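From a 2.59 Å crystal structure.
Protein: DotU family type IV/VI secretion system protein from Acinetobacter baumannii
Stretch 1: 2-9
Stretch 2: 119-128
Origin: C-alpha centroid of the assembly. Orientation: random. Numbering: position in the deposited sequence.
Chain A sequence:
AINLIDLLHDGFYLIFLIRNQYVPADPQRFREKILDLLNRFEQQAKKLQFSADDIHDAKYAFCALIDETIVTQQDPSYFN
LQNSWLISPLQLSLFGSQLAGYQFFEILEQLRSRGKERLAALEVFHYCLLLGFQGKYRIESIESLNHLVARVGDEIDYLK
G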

# COMPACT_ATOMS: atom_id res chain seq x y z
N ILE A 2 -13.06 -2.29 14.51
CA ILE A 2 -11.68 -2.35 14.03
C ILE A 2 -11.70 -2.38 12.51
O ILE A 2 -12.52 -3.08 11.90
N ASN A 3 -10.82 -1.60 11.90
CA ASN A 3 -10.78 -1.39 10.46
C ASN A 3 -9.53 -2.05 9.88
O ASN A 3 -8.60 -2.41 10.60
N LEU A 4 -9.52 -2.20 8.55
CA LEU A 4 -8.35 -2.78 7.88
C LEU A 4 -7.17 -1.81 7.93
O LEU A 4 -6.01 -2.25 7.88
N ILE A 5 -7.44 -0.51 8.02
CA ILE A 5 -6.38 0.47 8.25
C ILE A 5 -5.75 0.25 9.62
O ILE A 5 -4.53 0.39 9.78
N ASP A 6 -6.56 -0.11 10.63
CA ASP A 6 -6.05 -0.34 11.98
C ASP A 6 -5.24 -1.64 12.10
O ASP A 6 -4.29 -1.71 12.90
N LEU A 7 -5.57 -2.67 11.31
CA LEU A 7 -4.77 -3.90 11.34
C LEU A 7 -3.42 -3.71 10.66
O LEU A 7 -2.43 -4.34 11.06
N LEU A 8 -3.35 -2.81 9.68
CA LEU A 8 -2.11 -2.43 9.01
C LEU A 8 -1.40 -1.28 9.72
O LEU A 8 -0.44 -0.72 9.16
N HIS A 9 -1.84 -0.94 10.94
CA HIS A 9 -1.25 0.19 11.66
C HIS A 9 0.25 -0.00 11.87
O HIS A 9 1.02 0.95 11.74
N LEU A 119 -15.97 -0.97 1.44
CA LEU A 119 -15.45 0.29 1.95
C LEU A 119 -14.25 0.09 2.86
O LEU A 119 -13.42 1.00 2.98
N ALA A 120 -14.14 -1.06 3.52
CA ALA A 120 -12.94 -1.32 4.31
C ALA A 120 -11.72 -1.42 3.41
O ALA A 120 -10.67 -0.85 3.71
N ALA A 121 -11.84 -2.13 2.29
CA ALA A 121 -10.74 -2.16 1.33
C ALA A 121 -10.46 -0.78 0.75
O ALA A 121 -9.29 -0.39 0.59
N LEU A 122 -11.51 -0.00 0.49
CA LEU A 122 -11.30 1.26 -0.22
C LEU A 122 -10.65 2.30 0.68
O LEU A 122 -9.91 3.16 0.18
N GLU A 123 -10.88 2.22 1.99
CA GLU A 123 -10.18 3.09 2.94
C GLU A 123 -8.67 2.86 2.93
O GLU A 123 -7.89 3.79 3.15
N VAL A 124 -8.24 1.61 2.72
CA VAL A 124 -6.82 1.27 2.58
C VAL A 124 -6.24 1.87 1.30
O VAL A 124 -5.15 2.46 1.31
N PHE A 125 -6.94 1.70 0.16
CA PHE A 125 -6.40 2.23 -1.09
C PHE A 125 -6.30 3.75 -1.06
O PHE A 125 -5.37 4.31 -1.66
N HIS A 126 -7.24 4.43 -0.40
CA HIS A 126 -7.15 5.88 -0.23
C HIS A 126 -5.97 6.26 0.65
O HIS A 126 -5.23 7.21 0.35
N TYR A 127 -5.76 5.52 1.74
CA TYR A 127 -4.67 5.82 2.67
C TYR A 127 -3.29 5.57 2.06
O TYR A 127 -2.34 6.27 2.40
N CYS A 128 -3.16 4.59 1.18
CA CYS A 128 -1.92 4.44 0.44
C CYS A 128 -1.71 5.64 -0.49
O CYS A 128 -0.56 6.04 -0.74

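What holds the short N-terminal helix against the helix of the second stretch? The contact is small, 368 Å² counting both sides, and it is built round Ile-5 and Val-124, which have the most area covered, with Leu-4 close behind. The backbones come close here: the CA atoms of Ile-5 and Val-124 are 5.7 Å apart, and those of Leu-4 and Ala-120 are 6.0 Å apart.

How does Ile-5 reach its partners when its CA-to-CB bond points sideways? Its chi1 and chi2 are both m, a conformation that brings the end of the side chain nearer the other helix. There Ile-5 CD1 lies 3.4 Å from Tyr-127 CB, a tight apolar contact, and 3.8 Å from Val-124 CG2. The same methyl also packs on the backbone, with Ile-5 CD1 3.7 Å from Glu-123 O, so it rests on one turn of the second helix, from Glu-123 to Tyr-127. Tyr-127, with chi1 t, meets this methyl obliquely with its ring.

What does Val-124 do in return? Its CB also points sideways, with chi1 t. Val-124 CG2 lies 3.8 Å from Leu-4 CB and also touches Ile-5, and both methyls border Leu-8, with Val-124 CG1 4.0 Å from Leu-8 CD1. Leu-8, which points toward the second helix with chi1 m and chi2 t, thus extends the apolar contact past the end of the first helix. Leu-4 has the same m, t rotamer and also points in; Leu-4 CD1 sits 4.1 Å from Ala-120 CB and 4.0 Å from Ala-120 O.

Is there a polar link beside these apolar contacts? Asn-3, chi1 t, and Glu-123, whose chi1 of -93° lies between wells, both point into the contact, and their side chains meet. Asn-3 OD1 and Glu-123 OE1 are 3.1 Å apart, but two acceptors cannot bond to each other; Asn-3 ND2 lies 3.3 Å from Glu-123 OE1, and the geometry leaves that pair open. The asparagine is poorly ordered, which calls for caution about its amide. Asn-3 occupies the N-cap position, and Asn-3 OD1 accepts a weak hydrogen bond from Leu-4 N at 2.6 Å. No clear hydrogen bond crosses between the stretches, so the packing rests chiefly on apolar contacts.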

# COMPACT_ATOMS: atom_id res chain seq x y z
CB ILE A 2 -10.96 -3.57 14.62
CG1 ILE A 2 -10.68 -3.34 16.11
CG2 ILE A 2 -9.67 -3.87 13.86
CD1 ILE A 2 -9.61 -2.30 16.37
CB ASN A 3 -10.85 0.13 10.18
CG ASN A 3 -10.65 0.51 8.72
OD1 ASN A 3 -10.97 -0.24 7.79
ND2 ASN A 3 -10.16 1.73 8.52
CB LEU A 4 -8.70 -3.13 6.43
CG LEU A 4 -9.49 -4.41 6.09
CD1 LEU A 4 -9.56 -4.59 4.59
CD2 LEU A 4 -8.92 -5.66 6.75
CB ILE A 5 -6.95 1.90 8.11
CG1 ILE A 5 -7.20 2.25 6.65
CG2 ILE A 5 -6.00 2.93 8.69
CD1 ILE A 5 -5.90 2.36 5.89
CB ASP A 6 -7.19 -0.33 13.00
CG ASP A 6 -7.97 1.00 13.02
OD1 ASP A 6 -7.33 2.07 12.90
OD2 ASP A 6 -9.20 0.98 13.23
CB LEU A 7 -5.53 -5.05 10.67
CG LEU A 7 -6.87 -5.50 11.24
CD1 LEU A 7 -7.47 -6.52 10.30
CD2 LEU A 7 -6.67 -6.11 12.62
CB LEU A 8 -2.42 -2.03 7.56
CG LEU A 8 -2.86 -3.09 6.59
CD1 LEU A 8 -3.40 -2.38 5.36
CD2 LEU A 8 -1.67 -3.97 6.25
CB HIS A 9 -1.96 0.34 13.02
CG HIS A 9 -1.40 1.40 13.91
ND1 HIS A 9 -0.95 1.13 15.17
CD2 HIS A 9 -1.28 2.74 13.75
CE1 HIS A 9 -0.54 2.26 15.75
NE2 HIS A 9 -0.72 3.26 14.91
CB LEU A 119 -16.55 1.05 2.68
CG LEU A 119 -16.19 2.20 3.64
CD1 LEU A 119 -15.76 3.43 2.89
CD2 LEU A 119 -17.40 2.53 4.51
CB ALA A 120 -13.10 -2.60 5.15
CB ALA A 121 -11.05 -3.14 0.19
CB LEU A 122 -12.62 1.74 -0.84
CG LEU A 122 -12.75 3.14 -1.45
CD1 LEU A 122 -12.07 3.15 -2.81
CD2 LEU A 122 -14.21 3.46 -1.63
CB GLU A 123 -10.73 2.84 4.34
CG GLU A 123 -11.86 3.74 4.79
CD GLU A 123 -12.70 3.10 5.89
OE1 GLU A 123 -12.43 1.92 6.19
OE2 GLU A 123 -13.53 3.79 6.53
CB VAL A 124 -6.62 -0.27 2.65
CG1 VAL A 124 -5.22 -0.67 2.23
CG2 VAL A 124 -6.90 -0.79 4.06
CB PHE A 125 -7.23 1.81 -2.28
CG PHE A 125 -6.85 0.47 -2.86
CD1 PHE A 125 -7.02 -0.69 -2.13
CD2 PHE A 125 -6.32 0.37 -4.14
CE1 PHE A 125 -6.67 -1.92 -2.67
CE2 PHE A 125 -5.96 -0.85 -4.67
CZ PHE A 125 -6.15 -1.99 -3.94
CB HIS A 126 -8.46 6.41 0.37
CG HIS A 126 -8.44 7.86 0.75
ND1 HIS A 126 -8.44 8.28 2.06
CD2 HIS A 126 -8.46 8.99 -0.01
CE1 HIS A 126 -8.45 9.61 2.09
NE2 HIS A 126 -8.45 10.06 0.85
CB TYR A 127 -4.86 5.01 3.96
CG TYR A 127 -4.01 5.48 5.10
CD1 TYR A 127 -4.16 6.75 5.61
CD2 TYR A 127 -3.10 4.64 5.70
CE1 TYR A 127 -3.38 7.19 6.67
CE2 TYR A 127 -2.31 5.06 6.76
CZ TYR A 127 -2.46 6.34 7.25
OH TYR A 127 -1.69 6.77 8.30
CB CYS A 128 -1.95 3.14 -0.36
SG CYS A 128 -1.98 1.67 0.70